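Local coordinates for thymine dioxygenase (Neurospora crassa, PDB 5C3P), which probably acts as an iron-dependent dioxygenase that uses 2-oxoglutarate as co-substrate to oxidise thymine, at residues A[122-127]-A[190-195]; A[198-203]-A[281-286]; A[220-225]-A[293-298]. All blocks are in the same frame, centred on the assembly; numbering follows the deposited sequence.

Contact 1: residues A[122-127]-A[190-195]. With AKG (2-oxoglutaric acid), chain F.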
loop_
_atom_site.group_PDB
_atom_site.type_symbol
_atom_site.label_atom_id
_atom_site.label_comp_id
_atom_site.label_asym_id
_atom_site.label_seq_id
_atom_site.Cartn_x
_atom_site.Cartn_y
_atom_site.Cartn_z
ATOM N N SER A 122 8.678 -1.226 10.274
ATOM C CA SER A 122 8.259 -0.200 9.339
ATOM C C SER A 122 8.578 1.204 9.821
ATOM O O SER A 122 8.947 1.422 10.974
ATOM C CB SER A 122 6.768 -0.349 8.970
ATOM O OG SER A 122 5.925 0.054 10.023
ATOM N N TYR A 123 8.494 2.138 8.885
ATOM C CA TYR A 123 8.742 3.538 9.155
ATOM C C TYR A 123 7.794 4.335 8.297
ATOM O O TYR A 123 7.817 4.235 7.074
ATOM C CB TYR A 123 10.187 3.913 8.853
ATOM C CG TYR A 123 10.523 5.351 9.199
ATOM C CD1 TYR A 123 10.828 5.723 10.503
ATOM C CD2 TYR A 123 10.531 6.339 8.222
ATOM C CE1 TYR A 123 11.137 7.040 10.819
ATOM C CE2 TYR A 123 10.842 7.656 8.533
ATOM C CZ TYR A 123 11.138 7.999 9.828
ATOM O OH TYR A 123 11.439 9.307 10.122
ATOM N N GLU A 124 6.946 5.112 8.950
ATOM C CA GLU A 124 5.875 5.824 8.274
ATOM C C GLU A 124 6.112 7.326 8.244
ATOM O O GLU A 124 6.493 7.938 9.241
ATOM C CB GLU A 124 4.560 5.512 8.964
ATOM C CG GLU A 124 4.082 4.106 8.677
ATOM C CD GLU A 124 3.713 3.351 9.929
ATOM O OE1 GLU A 124 2.553 2.903 9.991
ATOM O OE2 GLU A 124 4.583 3.209 10.843
ATOM N N ILE A 125 5.855 7.898 7.077
ATOM C CA ILE A 125 6.096 9.293 6.796
ATOM C C ILE A 125 4.814 9.860 6.223
ATOM O O ILE A 125 4.244 9.273 5.308
ATOM C CB ILE A 125 7.239 9.422 5.773
ATOM C CG1 ILE A 125 8.549 8.916 6.387
ATOM C CG2 ILE A 125 7.391 10.851 5.270
ATOM C CD1 ILE A 125 9.531 8.434 5.341
ATOM N N GLY A 126 4.348 10.970 6.788
ATOM C CA GLY A 126 3.223 11.718 6.229
ATOM C C GLY A 126 3.671 13.030 5.604
ATOM O O GLY A 126 4.875 13.290 5.476
ATOM N N ARG A 127 2.714 13.859 5.201
ATOM C CA ARG A 127 3.060 15.142 4.586
ATOM C C ARG A 127 3.675 16.084 5.633
ATOM O O ARG A 127 3.284 16.066 6.800
ATOM C CB ARG A 127 1.844 15.791 3.915
ATOM C CG ARG A 127 0.706 16.157 4.854
ATOM C CD ARG A 127 -0.480 16.696 4.061
ATOM N NE ARG A 127 -1.691 16.804 4.865
ATOM C CZ ARG A 127 -2.093 17.895 5.514
ATOM N NH1 ARG A 127 -1.377 19.012 5.493
ATOM N NH2 ARG A 127 -3.228 17.863 6.203
ATOM N N ILE A 190 0.264 8.389 3.331
ATOM C CA ILE A 190 1.296 7.829 4.209
ATOM C C ILE A 190 2.264 7.013 3.363
ATOM O O ILE A 190 1.857 6.071 2.673
ATOM C CB ILE A 190 0.705 6.906 5.299
ATOM C CG1 ILE A 190 -0.230 7.697 6.231
ATOM C CG2 ILE A 190 1.809 6.210 6.105
ATOM C CD1 ILE A 190 0.445 8.777 7.056
ATOM N N LEU A 191 3.545 7.380 3.442
ATOM C CA LEU A 191 4.622 6.622 2.855
ATOM C C LEU A 191 5.123 5.652 3.910
ATOM O O LEU A 191 5.654 6.073 4.933
ATOM C CB LEU A 191 5.758 7.567 2.422
ATOM C CG LEU A 191 7.055 6.926 1.886
ATOM C CD1 LEU A 191 6.814 6.146 0.606
ATOM C CD2 LEU A 191 8.111 7.991 1.646
ATOM N N ARG A 192 4.961 4.352 3.664
ATOM C CA ARG A 192 5.425 3.333 4.603
ATOM C C ARG A 192 6.588 2.516 4.049
ATOM O O ARG A 192 6.413 1.711 3.130
ATOM C CB ARG A 192 4.287 2.383 4.986
ATOM C CG ARG A 192 4.694 1.321 6.020
ATOM C CD ARG A 192 3.634 0.245 6.190
ATOM N NE ARG A 192 2.543 0.681 7.041
ATOM C CZ ARG A 192 1.429 -0.013 7.269
ATOM N NH1 ARG A 192 1.222 -1.190 6.688
ATOM N NH2 ARG A 192 0.498 0.493 8.071
ATOM N N LEU A 193 7.766 2.695 4.636
ATOM C CA LEU A 193 8.912 1.834 4.343
ATOM C C LEU A 193 8.773 0.535 5.141
ATOM O O LEU A 193 8.494 0.580 6.336
ATOM C CB LEU A 193 10.211 2.524 4.725
ATOM C CG LEU A 193 10.395 3.964 4.221
ATOM C CD1 LEU A 193 11.722 4.520 4.720
ATOM C CD2 LEU A 193 10.319 4.037 2.710
ATOM N N LEU A 194 8.963 -0.604 4.480
ATOM C CA LEU A 194 8.863 -1.903 5.125
ATOM C C LEU A 194 10.139 -2.698 4.985
ATOM O O LEU A 194 10.809 -2.687 3.945
ATOM C CB LEU A 194 7.714 -2.724 4.543
ATOM C CG LEU A 194 6.317 -2.204 4.868
ATOM C CD1 LEU A 194 5.335 -2.486 3.740
ATOM C CD2 LEU A 194 5.833 -2.797 6.183
ATOM N N HIS A 195 10.468 -3.407 6.053
ATOM C CA HIS A 195 11.622 -4.274 6.061
ATOM C C HIS A 195 11.200 -5.568 6.706
ATOM O O HIS A 195 10.760 -5.573 7.855
ATOM C CB HIS A 195 12.762 -3.633 6.849
ATOM C CG HIS A 195 13.940 -4.536 7.075
ATOM N ND1 HIS A 195 14.476 -4.761 8.327
ATOM C CD2 HIS A 195 14.697 -5.254 6.214
ATOM C CE1 HIS A 195 15.508 -5.581 8.227
ATOM N NE2 HIS A 195 15.667 -5.891 6.954
HETATM C C1 AKG F . 0.735 -3.273 3.614
HETATM O O1 AKG F . -0.435 -2.830 3.625
HETATM O O2 AKG F . 1.612 -2.810 4.383
HETATM C C2 AKG F . 1.061 -4.366 2.682
HETATM O O5 AKG F . 0.161 -4.977 2.107
HETATM C C3 AKG F . 2.513 -4.730 2.443
HETATM C C4 AKG F . 2.681 -5.598 1.200
HETATM C C5 AKG F . 4.131 -5.830 0.842
HETATM O O3 AKG F . 4.377 -6.267 -0.301
HETATM O O4 AKG F . 5.033 -5.623 1.684
#
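The R192 guanidinium is met at its edge, near its own plane, by two carboxylate oxygens: OE1 of E124 on the side of NE and NH2, and O2 of 2-oxoglutarate at NH1. The F294 ring of the next strand also packs on this side chain. Strand 121-125 here extends the major sheet of the double-stranded beta-helix (jelly-roll) of 2-oxoglutarate oxygenases beyond strand 190-200; segments 122-125 and 190-195 run antiparallel, their axes 4.6 Å apart at closest approach. The planes of the E124 carboxylate and the guanidinium are 79° apart, so the groups are far from the coplanar arrangement of a two-oxygen pair. OE1 instead hangs 3.7 Å from R192 NE, a long salt bridge, while OE2 has a weak bond to W83. R192 runs alongside E124, extended with CG anti to the backbone N (chi1 -178°) and then bent at chi3 (-80°), a course that brings NH1 within 2.8 Å of O2 of the co-substrate. That hydrogen bond is strongly bent and weak; the guanidinium nevertheless probably offers the carboxylate a positive neighbour, a charge the nearby E124 would partly offset. Y196, R288 and S290 also hold the ligand, and L194 sets CD1 against it.

The other face of the sheet, lined by Y123, I125, L191 and L193, is apolar. CD1 of L193 comes obliquely to the Y123 ring, 4.1 Å from CD2, and I125 lies side by side with L191. Helices 57-71 and 147-173 cover this face, while the Y123 hydroxyl leaves it to bond the carbonyl of P136. Two hydrogen-bonded pairs, Y123 with L193 and I125 with L191, fix the register through four backbone bonds, among them L191 N to I125 O at 2.7 Å.

Contact 2: residues A[198-203]-A[281-286]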
loop_
_atom_site.group_PDB
_atom_site.type_symbol
_atom_site.label_atom_id
_atom_site.label_comp_id
_atom_site.label_asym_id
_atom_site.label_seq_id
_atom_site.Cartn_x
_atom_site.Cartn_y
_atom_site.Cartn_z
ATOM N N ALA A 198 15.759 -11.123 7.389
ATOM C CA ALA A 198 16.150 -12.470 7.008
ATOM C C ALA A 198 15.547 -13.461 7.993
ATOM O O ALA A 198 15.420 -13.176 9.177
ATOM C CB ALA A 198 17.670 -12.612 6.991
ATOM N N VAL A 199 15.162 -14.621 7.492
ATOM C CA VAL A 199 14.478 -15.599 8.314
ATOM C C VAL A 199 14.685 -17.002 7.757
ATOM O O VAL A 199 14.615 -17.234 6.538
ATOM C CB VAL A 199 12.981 -15.255 8.444
ATOM C CG1 VAL A 199 12.327 -15.110 7.076
ATOM C CG2 VAL A 199 12.258 -16.290 9.310
ATOM N N LYS A 200 14.959 -17.932 8.664
ATOM C CA LYS A 200 15.120 -19.327 8.292
ATOM C C LYS A 200 13.790 -19.881 7.806
ATOM O O LYS A 200 12.734 -19.569 8.355
ATOM C CB LYS A 200 15.663 -20.164 9.462
ATOM C CG LYS A 200 17.188 -20.195 9.533
ATOM C CD LYS A 200 17.721 -21.609 9.699
ATOM C CE LYS A 200 19.130 -21.754 9.153
ATOM N NZ LYS A 200 19.606 -23.169 9.225
ATOM N N SER A 201 13.848 -20.688 6.758
ATOM C CA SER A 201 12.652 -21.340 6.238
ATOM C C SER A 201 12.043 -22.275 7.294
ATOM O O SER A 201 10.827 -22.368 7.396
ATOM C CB SER A 201 12.953 -22.086 4.934
ATOM O OG SER A 201 13.991 -23.032 5.105
ATOM N N GLU A 202 12.891 -22.912 8.107
ATOM C CA GLU A 202 12.419 -23.754 9.224
ATOM C C GLU A 202 11.459 -23.049 10.189
ATOM O O GLU A 202 10.614 -23.707 10.810
ATOM C CB GLU A 202 13.598 -24.323 10.026
ATOM C CG GLU A 202 14.032 -25.722 9.614
ATOM C CD GLU A 202 12.977 -26.776 9.916
ATOM O OE1 GLU A 202 12.911 -27.272 11.063
ATOM O OE2 GLU A 202 12.215 -27.123 8.995
ATOM N N VAL A 203 11.600 -21.730 10.336
ATOM C CA VAL A 203 10.669 -20.941 11.142
ATOM C C VAL A 203 9.238 -21.214 10.669
ATOM O O VAL A 203 8.335 -21.422 11.480
ATOM C CB VAL A 203 10.987 -19.426 11.076
ATOM C CG1 VAL A 203 9.861 -18.590 11.666
ATOM C CG2 VAL A 203 12.297 -19.121 11.796
ATOM N N GLN A 281 12.761 -22.051 -2.401
ATOM C CA GLN A 281 13.299 -22.980 -1.421
ATOM C C GLN A 281 14.752 -22.633 -1.129
ATOM O O GLN A 281 15.604 -22.680 -2.007
ATOM C CB GLN A 281 13.181 -24.418 -1.926
ATOM C CG GLN A 281 12.233 -25.298 -1.133
ATOM C CD GLN A 281 12.978 -26.181 -0.153
ATOM O OE1 GLN A 281 13.147 -27.378 -0.389
ATOM N NE2 GLN A 281 13.457 -25.590 0.935
ATOM N N GLU A 282 15.018 -22.277 0.120
ATOM C CA GLU A 282 16.344 -21.877 0.558
ATOM C C GLU A 282 16.435 -22.035 2.076
ATOM O O GLU A 282 15.427 -21.981 2.784
ATOM C CB GLU A 282 16.635 -20.424 0.135
ATOM C CG GLU A 282 15.570 -19.412 0.565
ATOM C CD GLU A 282 15.649 -18.085 -0.187
ATOM O OE1 GLU A 282 16.712 -17.798 -0.782
ATOM O OE2 GLU A 282 14.638 -17.317 -0.180
ATOM N N ASP A 283 17.645 -22.256 2.565
ATOM C CA ASP A 283 17.895 -22.355 4.010
ATOM C C ASP A 283 17.424 -21.069 4.698
ATOM O O ASP A 283 16.564 -21.091 5.583
ATOM C CB ASP A 283 19.390 -22.579 4.250
ATOM C CG ASP A 283 19.738 -22.763 5.716
ATOM O OD1 ASP A 283 18.981 -23.436 6.446
ATOM O OD2 ASP A 283 20.788 -22.238 6.135
ATOM N N VAL A 284 17.973 -19.944 4.250
ATOM C CA VAL A 284 17.638 -18.649 4.817
ATOM C C VAL A 284 17.027 -17.769 3.741
ATOM O O VAL A 284 17.567 -17.645 2.651
ATOM C CB VAL A 284 18.869 -17.952 5.421
ATOM C CG1 VAL A 284 18.469 -16.650 6.101
ATOM C CG2 VAL A 284 19.557 -18.857 6.423
ATOM N N HIS A 285 15.892 -17.170 4.064
ATOM C CA HIS A 285 15.259 -16.194 3.201
ATOM C C HIS A 285 15.870 -14.849 3.529
ATOM O O HIS A 285 15.780 -14.401 4.674
ATOM C CB HIS A 285 13.761 -16.141 3.447
ATOM C CG HIS A 285 13.054 -17.414 3.118
ATOM N ND1 HIS A 285 13.023 -17.935 1.843
ATOM C CD2 HIS A 285 12.357 -18.275 3.895
ATOM C CE1 HIS A 285 12.331 -19.060 1.846
ATOM N NE2 HIS A 285 11.920 -19.291 3.079
ATOM N N PRO A 286 16.502 -14.210 2.538
ATOM C CA PRO A 286 17.158 -12.944 2.786
ATOM C C PRO A 286 16.169 -11.822 3.084
ATOM O O PRO A 286 14.960 -12.023 2.995
ATOM C CB PRO A 286 17.958 -12.686 1.502
ATOM C CG PRO A 286 17.343 -13.543 0.460
ATOM C CD PRO A 286 16.676 -14.684 1.150
#
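H285 packs its ring beside S201 on the tight side of this contact, with NE2 3.5 Å from CB of S201. Both ring nitrogens are engaged: ND1 donates to OE2 of E282 at 2.7 Å, almost in the ring plane, while NE2 bonds E277. Two carboxylates would probably favour a protonated, positively charged ring, and together they fix its rotation. Replacing the ring by an alanine's methyl is likely to leave E282 OE2 and E277 without their shared partner and to open a gap beside S201 and V199. The backbone is also knit together here, V199 and H285 exchanging two hydrogen bonds and S201 N pointing almost straight at D283 O (3.0 Å, 174° at the hydrogen).

The opposite face is looser and solvent-exposed. There K200 crosses D283 obliquely in a salt bridge, its NZ 2.9 Å from OD1 on the syn lone pair. V284 adds light contacts, CG2 to K200 CE at 4.0 Å and CG1 to A198 CB at 4.2 Å. Beyond the pairing the chain continues into helix 201-206. The short antiparallel pairing is the outer end of strands 190-200 and 284-295, neighbours in the major sheet of the double-stranded beta-helix fold.

Contact 3: residues A[220-225]-A[293-298]. With AKG (2-oxoglutaric acid), chain F.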
loop_
_atom_site.group_PDB
_atom_site.type_symbol
_atom_site.label_atom_id
_atom_site.label_comp_id
_atom_site.label_asym_id
_atom_site.label_seq_id
_atom_site.Cartn_x
_atom_site.Cartn_y
_atom_site.Cartn_z
ATOM N N GLY A 220 -7.636 2.632 2.801
ATOM C CA GLY A 220 -7.763 3.893 2.070
ATOM C C GLY A 220 -8.333 3.793 0.671
ATOM O O GLY A 220 -9.110 2.897 0.365
ATOM N N SER A 221 -7.973 4.739 -0.189
ATOM C CA SER A 221 -8.454 4.697 -1.557
ATOM C C SER A 221 -7.568 3.810 -2.439
ATOM O O SER A 221 -8.025 2.785 -2.969
ATOM C CB SER A 221 -8.603 6.099 -2.132
ATOM O OG SER A 221 -7.504 6.909 -1.756
ATOM N N ILE A 222 -6.312 4.204 -2.584
ATOM C CA ILE A 222 -5.378 3.533 -3.470
ATOM C C ILE A 222 -4.075 3.299 -2.693
ATOM O O ILE A 222 -3.675 4.132 -1.885
ATOM C CB ILE A 222 -5.168 4.402 -4.734
ATOM C CG1 ILE A 222 -6.365 4.259 -5.690
ATOM C CG2 ILE A 222 -3.844 4.130 -5.433
ATOM C CD1 ILE A 222 -6.432 2.977 -6.483
ATOM N N THR A 223 -3.443 2.152 -2.914
ATOM C CA THR A 223 -2.092 1.901 -2.407
ATOM C C THR A 223 -1.148 1.645 -3.576
ATOM O O THR A 223 -1.453 0.845 -4.472
ATOM C CB THR A 223 -2.051 0.693 -1.450
ATOM O OG1 THR A 223 -2.904 0.944 -0.350
ATOM C CG2 THR A 223 -0.645 0.431 -0.927
ATOM N N LEU A 224 -0.020 2.348 -3.573
ATOM C CA LEU A 224 1.049 2.135 -4.552
ATOM C C LEU A 224 2.099 1.301 -3.878
ATOM O O LEU A 224 2.683 1.742 -2.885
ATOM C CB LEU A 224 1.684 3.464 -4.967
ATOM C CG LEU A 224 0.741 4.564 -5.409
ATOM C CD1 LEU A 224 1.533 5.832 -5.699
ATOM C CD2 LEU A 224 -0.017 4.097 -6.636
ATOM N N LEU A 225 2.329 0.096 -4.391
ATOM C CA LEU A 225 3.225 -0.860 -3.738
ATOM C C LEU A 225 4.452 -1.151 -4.595
ATOM O O LEU A 225 4.349 -1.739 -5.681
ATOM C CB LEU A 225 2.493 -2.175 -3.420
ATOM C CG LEU A 225 3.384 -3.250 -2.788
ATOM C CD1 LEU A 225 3.807 -2.860 -1.374
ATOM C CD2 LEU A 225 2.676 -4.595 -2.775
ATOM N N TYR A 293 2.717 3.168 -0.431
ATOM C CA TYR A 293 2.302 4.552 -0.316
ATOM C C TYR A 293 0.790 4.553 -0.299
ATOM O O TYR A 293 0.152 4.293 -1.323
ATOM C CB TYR A 293 2.856 5.354 -1.489
ATOM C CG TYR A 293 2.611 6.835 -1.409
ATOM C CD1 TYR A 293 3.433 7.658 -0.658
ATOM C CD2 TYR A 293 1.559 7.414 -2.102
ATOM C CE1 TYR A 293 3.210 9.033 -0.605
ATOM C CE2 TYR A 293 1.327 8.777 -2.055
ATOM C CZ TYR A 293 2.162 9.578 -1.315
ATOM O OH TYR A 293 1.920 10.917 -1.274
ATOM N N PHE A 294 0.238 4.778 0.888
ATOM C CA PHE A 294 -1.195 4.702 1.118
ATOM C C PHE A 294 -1.801 6.049 0.799
ATOM O O PHE A 294 -1.484 7.064 1.456
ATOM C CB PHE A 294 -1.496 4.318 2.567
ATOM C CG PHE A 294 -0.955 2.975 2.955
ATOM C CD1 PHE A 294 -1.601 1.806 2.558
ATOM C CD2 PHE A 294 0.207 2.871 3.712
ATOM C CE1 PHE A 294 -1.097 0.563 2.914
ATOM C CE2 PHE A 294 0.713 1.634 4.075
ATOM C CZ PHE A 294 0.065 0.474 3.674
ATOM N N CYS A 295 -2.640 6.053 -0.235
ATOM C CA CYS A 295 -3.314 7.247 -0.692
ATOM C C CYS A 295 -4.718 7.296 -0.093
ATOM O O CYS A 295 -5.419 6.275 -0.017
ATOM C CB CYS A 295 -3.403 7.286 -2.212
ATOM S SG CYS A 295 -1.843 7.032 -3.099
ATOM N N ASN A 296 -5.110 8.487 0.344
ATOM C CA ASN A 296 -6.421 8.714 0.938
ATOM C C ASN A 296 -7.031 10.010 0.408
ATOM O O ASN A 296 -6.296 10.916 -0.008
ATOM C CB ASN A 296 -6.312 8.811 2.464
ATOM C CG ASN A 296 -5.730 7.560 3.088
ATOM O OD1 ASN A 296 -6.354 6.504 3.070
ATOM N ND2 ASN A 296 -4.540 7.671 3.644
ATOM N N PRO A 297 -8.377 10.106 0.416
ATOM C CA PRO A 297 -9.007 11.402 0.191
ATOM C C PRO A 297 -8.651 12.365 1.316
ATOM O O PRO A 297 -8.318 11.930 2.427
ATOM C CB PRO A 297 -10.512 11.086 0.225
ATOM C CG PRO A 297 -10.620 9.603 0.080
ATOM C CD PRO A 297 -9.377 9.059 0.712
ATOM N N ASN A 298 -8.705 13.658 1.026
ATOM C CA ASN A 298 -8.555 14.688 2.054
ATOM C C ASN A 298 -9.392 14.353 3.309
ATOM O O ASN A 298 -10.533 13.906 3.197
ATOM C CB ASN A 298 -8.996 16.054 1.511
ATOM C CG ASN A 298 -8.287 16.447 0.215
ATOM O OD1 ASN A 298 -7.198 15.967 -0.094
ATOM N ND2 ASN A 298 -8.914 17.330 -0.547
HETATM C C1 AKG F . 0.735 -3.273 3.614
HETATM O O1 AKG F . -0.435 -2.830 3.625
HETATM O O2 AKG F . 1.612 -2.810 4.383
HETATM C C2 AKG F . 1.061 -4.366 2.682
HETATM O O5 AKG F . 0.161 -4.977 2.107
HETATM C C3 AKG F . 2.513 -4.730 2.443
HETATM C C4 AKG F . 2.681 -5.598 1.200
HETATM C C5 AKG F . 4.131 -5.830 0.842
HETATM O O3 AKG F . 4.377 -6.267 -0.301
HETATM O O4 AKG F . 5.033 -5.623 1.684
#
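L224 and Y293 lie side by side at the apolar centre, CD1 of the leucine 3.9 Å from CD2 of the ring, and C295 SG adds its sulfur beside L224 CG. Helix 147-173 covers this face, F155 meeting the Y293 ring edge-to-face, while the tyrosine hydroxyl bonds N189. On the other face T223 runs alongside F294, its OG1 3.3 Å from ring atom CD1. T223 OG1, anti to the carbonyl carbon (chi1 -60°), is hydrogen-bonded to the metal ligand D218, a second-shell hold on that carboxylate. The ring edge of F294 at CZ comes within 3.3 Å of O1 of 2-oxoglutarate.

Both strands belong to the jelly-roll core of the oxygenase; segments 222-225 and 293-295 run antiparallel, 164° between their directions. Their regular pairing, with L224 and Y293 exchanging two backbone bonds, gives way to a classic beta bulge in which S221 and I222 both face C295. The carbonyl of C295 takes S221 N at 3.0 Å and S221 OG at 2.8 Å, the hydroxyl coming from well above the carbonyl plane (63° out of it); I222 N adds a weak third bond. Farther out, N296 anchors its ND2 on the D188 carbonyl and sets OD1 3.1 Å from G220 CA.

Overall arrangement
All three contacts reach one sheet, from the 2-oxoglutarate site to its far margin. Contacts 1 and 3 have centres about 12 Å apart and are linked through neighbouring strands 190-200 and 284-295, I190 O lying 2.7 Å from F294 N, a probable hydrogen bond. Both touch 2-oxoglutarate, close to the bound nickel. Contact 2 uses the far ends of the same two strands, its centre about 25 Å from that of contact 1 and about 32 Å from that of contact 3. Along the chain contact 1 closes first; contacts 2 and 3 then alternate their segments. Strand 284-295 thus runs from the periphery, past ligand-binding R288 and S290, into the core.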